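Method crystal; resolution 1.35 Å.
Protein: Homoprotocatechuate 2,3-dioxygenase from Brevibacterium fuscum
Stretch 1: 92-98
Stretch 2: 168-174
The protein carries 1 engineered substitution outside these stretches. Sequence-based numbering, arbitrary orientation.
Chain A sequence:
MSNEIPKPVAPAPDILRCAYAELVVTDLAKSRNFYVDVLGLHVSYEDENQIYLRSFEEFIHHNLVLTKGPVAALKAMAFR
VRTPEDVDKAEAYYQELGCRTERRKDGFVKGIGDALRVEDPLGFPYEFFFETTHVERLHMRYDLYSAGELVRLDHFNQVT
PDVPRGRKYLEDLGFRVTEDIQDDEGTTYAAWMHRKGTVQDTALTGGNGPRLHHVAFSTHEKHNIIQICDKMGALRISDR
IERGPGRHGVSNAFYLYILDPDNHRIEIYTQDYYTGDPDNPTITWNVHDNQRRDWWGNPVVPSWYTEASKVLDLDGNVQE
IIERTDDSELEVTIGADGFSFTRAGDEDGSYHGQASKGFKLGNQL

Stretch 1 92-98: AYYQELG
Stretch 2, residues 168-174: KYLEDLG

The last turns of two helices, in 92-98 and 168-174 of one chain, meet mainly through tyrosine and leucine side chains and bury 255 Å² between them, both sides summed. Residues 92-96 and 168-172 are helical, and the CA atoms of Tyr93 and Leu173 lie 8.9 Å apart, those of Leu97 and Tyr169 10.1 Å, so the register runs in opposite senses along the two sequences. Ala92 (phi/psi -62/-39) stays out of reach; its O accepts the helical bond from Glu96 N at 3.0 Å. Tyr93 (-65/-50; chi1 t, chi2 90°) points its CA-to-CB bond toward stretch 2 and extends its ring to Asp172 (-62/-35; chi1 m) and Leu173 (-73/-10; t,p): CE2 is 3.8 Å from Leu173 CD1, and OH is 3.3 Å from Asp172 O and 3.4 Å from Asp172 CB. A water links the Tyr93 hydroxyl to the other helix, 2.6 Å from Tyr93 OH and donating to Tyr169 O at 2.8 Å. Tyr94 (-72/-30; chi1 m, chi2 -81°) sets its CA-to-CB bond sideways to stretch 2, but its end comes nearer, and OH donates a 2.8 Å hydrogen bond to Tyr169 OH. Each hydroxyl lies at the edge of the other ring, near its plane, so the two side chains meet through their polar tips; Tyr94 OH also approaches Leu173 CD2 at 3.3 Å. Tyr169 (-61/-45) has chi1 146°, between wells, and chi2 71°. Gln95 (-65/-39; m,t) and Glu96 (-65/-35; t,t) remain exposed, without contact to stretch 2. Leu97 (-70/-7; m,t) points toward stretch 2, its CD1 4.3 Å from Tyr169 CE1. Gly98 (78/25) and Gly174 (112/-3) are the first residues to leave helical phi/psi, each with positive phi in a Schellman motif. Within stretch 2, Lys168 NZ reaches Asp172 OD2 in a 2.7 Å salt bridge.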

# COMPACT_ATOMS: atom_id res chain seq x y z
N ALA A 92 11.50 36.22 -27.34
CA ALA A 92 11.93 37.58 -27.01
C ALA A 92 12.78 37.62 -25.74
O ALA A 92 13.76 38.35 -25.66
CB ALA A 92 10.72 38.51 -26.84
N TYR A 93 12.40 36.81 -24.77
CA TYR A 93 13.10 36.76 -23.48
C TYR A 93 14.53 36.25 -23.67
O TYR A 93 15.50 36.89 -23.22
CB TYR A 93 12.32 35.88 -22.53
CG TYR A 93 12.75 35.91 -21.09
CD1 TYR A 93 12.18 36.82 -20.21
CD2 TYR A 93 13.64 34.97 -20.57
CE1 TYR A 93 12.51 36.84 -18.86
CE2 TYR A 93 14.00 35.00 -19.23
CZ TYR A 93 13.42 35.92 -18.38
OH TYR A 93 13.74 35.94 -17.04
N TYR A 94 14.68 35.13 -24.36
CA TYR A 94 15.99 34.55 -24.56
C TYR A 94 16.86 35.35 -25.54
O TYR A 94 18.08 35.38 -25.39
CB TYR A 94 15.90 33.08 -24.94
CG TYR A 94 15.65 32.21 -23.71
CD1 TYR A 94 16.70 31.84 -22.88
CD2 TYR A 94 14.35 31.83 -23.33
CE1 TYR A 94 16.48 31.09 -21.74
CE2 TYR A 94 14.13 31.08 -22.20
CZ TYR A 94 15.19 30.70 -21.42
OH TYR A 94 14.93 29.94 -20.30
N GLN A 95 16.23 36.01 -26.51
CA GLN A 95 16.98 36.92 -27.38
C GLN A 95 17.53 38.10 -26.58
O GLN A 95 18.67 38.50 -26.77
CB GLN A 95 16.13 37.35 -28.58
CG GLN A 95 16.03 36.21 -29.58
CD GLN A 95 15.11 36.50 -30.75
OE1 GLN A 95 14.24 37.38 -30.70
NE2 GLN A 95 15.28 35.72 -31.82
N GLU A 96 16.74 38.61 -25.64
CA GLU A 96 17.24 39.68 -24.77
C GLU A 96 18.39 39.22 -23.88
O GLU A 96 19.32 40.00 -23.63
CB GLU A 96 16.13 40.31 -23.95
CG GLU A 96 16.63 41.54 -23.21
CD GLU A 96 15.57 42.29 -22.44
OE1 GLU A 96 14.36 42.11 -22.73
OE2 GLU A 96 15.98 43.06 -21.53
N LEU A 97 18.35 37.97 -23.42
CA LEU A 97 19.49 37.37 -22.70
C LEU A 97 20.72 37.07 -23.55
O LEU A 97 21.75 36.67 -23.02
CB LEU A 97 19.06 36.07 -22.02
CG LEU A 97 18.06 36.19 -20.86
CD1 LEU A 97 17.55 34.82 -20.44
CD2 LEU A 97 18.69 36.94 -19.69
N GLY A 98 20.62 37.23 -24.86
CA GLY A 98 21.74 36.99 -25.76
C GLY A 98 21.99 35.53 -26.05
O GLY A 98 23.12 35.14 -26.38
N LYS A 168 19.01 32.43 -9.54
CA LYS A 168 18.52 33.76 -9.86
C LYS A 168 17.89 33.81 -11.26
O LYS A 168 16.80 34.37 -11.44
CB LYS A 168 19.65 34.77 -9.73
CG LYS A 168 19.17 36.21 -9.76
CD LYS A 168 19.20 36.80 -11.14
CE LYS A 168 19.28 38.32 -11.06
NZ LYS A 168 18.86 38.88 -12.36
N TYR A 169 18.56 33.19 -12.22
CA TYR A 169 18.06 33.13 -13.59
C TYR A 169 16.71 32.41 -13.67
O TYR A 169 15.77 32.89 -14.29
CB TYR A 169 19.12 32.52 -14.51
CG TYR A 169 18.59 31.68 -15.66
CD1 TYR A 169 17.94 32.26 -16.74
CD2 TYR A 169 18.74 30.31 -15.64
CE1 TYR A 169 17.46 31.49 -17.79
CE2 TYR A 169 18.25 29.53 -16.68
CZ TYR A 169 17.62 30.13 -17.74
OH TYR A 169 17.15 29.37 -18.77
N LEU A 170 16.60 31.27 -12.98
CA LEU A 170 15.34 30.52 -12.99
C LEU A 170 14.25 31.25 -12.24
O LEU A 170 13.09 31.18 -12.64
CB LEU A 170 15.53 29.09 -12.46
CG LEU A 170 16.33 28.16 -13.38
CD1 LEU A 170 16.61 26.84 -12.69
CD2 LEU A 170 15.65 27.91 -14.72
N GLU A 171 14.59 32.00 -11.19
CA GLU A 171 13.58 32.81 -10.52
C GLU A 171 13.04 33.92 -11.41
O GLU A 171 11.83 34.17 -11.44
CB GLU A 171 14.14 33.39 -9.22
CG GLU A 171 14.33 32.36 -8.12
CD GLU A 171 14.99 32.94 -6.90
OE1 GLU A 171 15.90 33.80 -7.03
OE2 GLU A 171 14.58 32.57 -5.80
N ASP A 172 13.93 34.57 -12.15
CA ASP A 172 13.50 35.62 -13.08
C ASP A 172 12.57 35.02 -14.13
O ASP A 172 11.62 35.65 -14.58
CB ASP A 172 14.72 36.26 -13.76
CG ASP A 172 15.49 37.21 -12.83
OD1 ASP A 172 14.96 37.64 -11.80
OD2 ASP A 172 16.64 37.54 -13.18
N LEU A 173 12.86 33.79 -14.51
CA LEU A 173 12.04 33.06 -15.48
C LEU A 173 10.69 32.60 -14.94
O LEU A 173 9.83 32.15 -15.70
CB LEU A 173 12.86 31.88 -15.99
CG LEU A 173 12.37 31.01 -17.14
CD1 LEU A 173 12.12 31.86 -18.38
CD2 LEU A 173 13.39 29.92 -17.37
N GLY A 174 10.51 32.72 -13.62
CA GLY A 174 9.24 32.49 -12.95
C GLY A 174 9.21 31.26 -12.06
O GLY A 174 8.20 31.01 -11.39
O HOH W 1 15.89 34.63 -16.50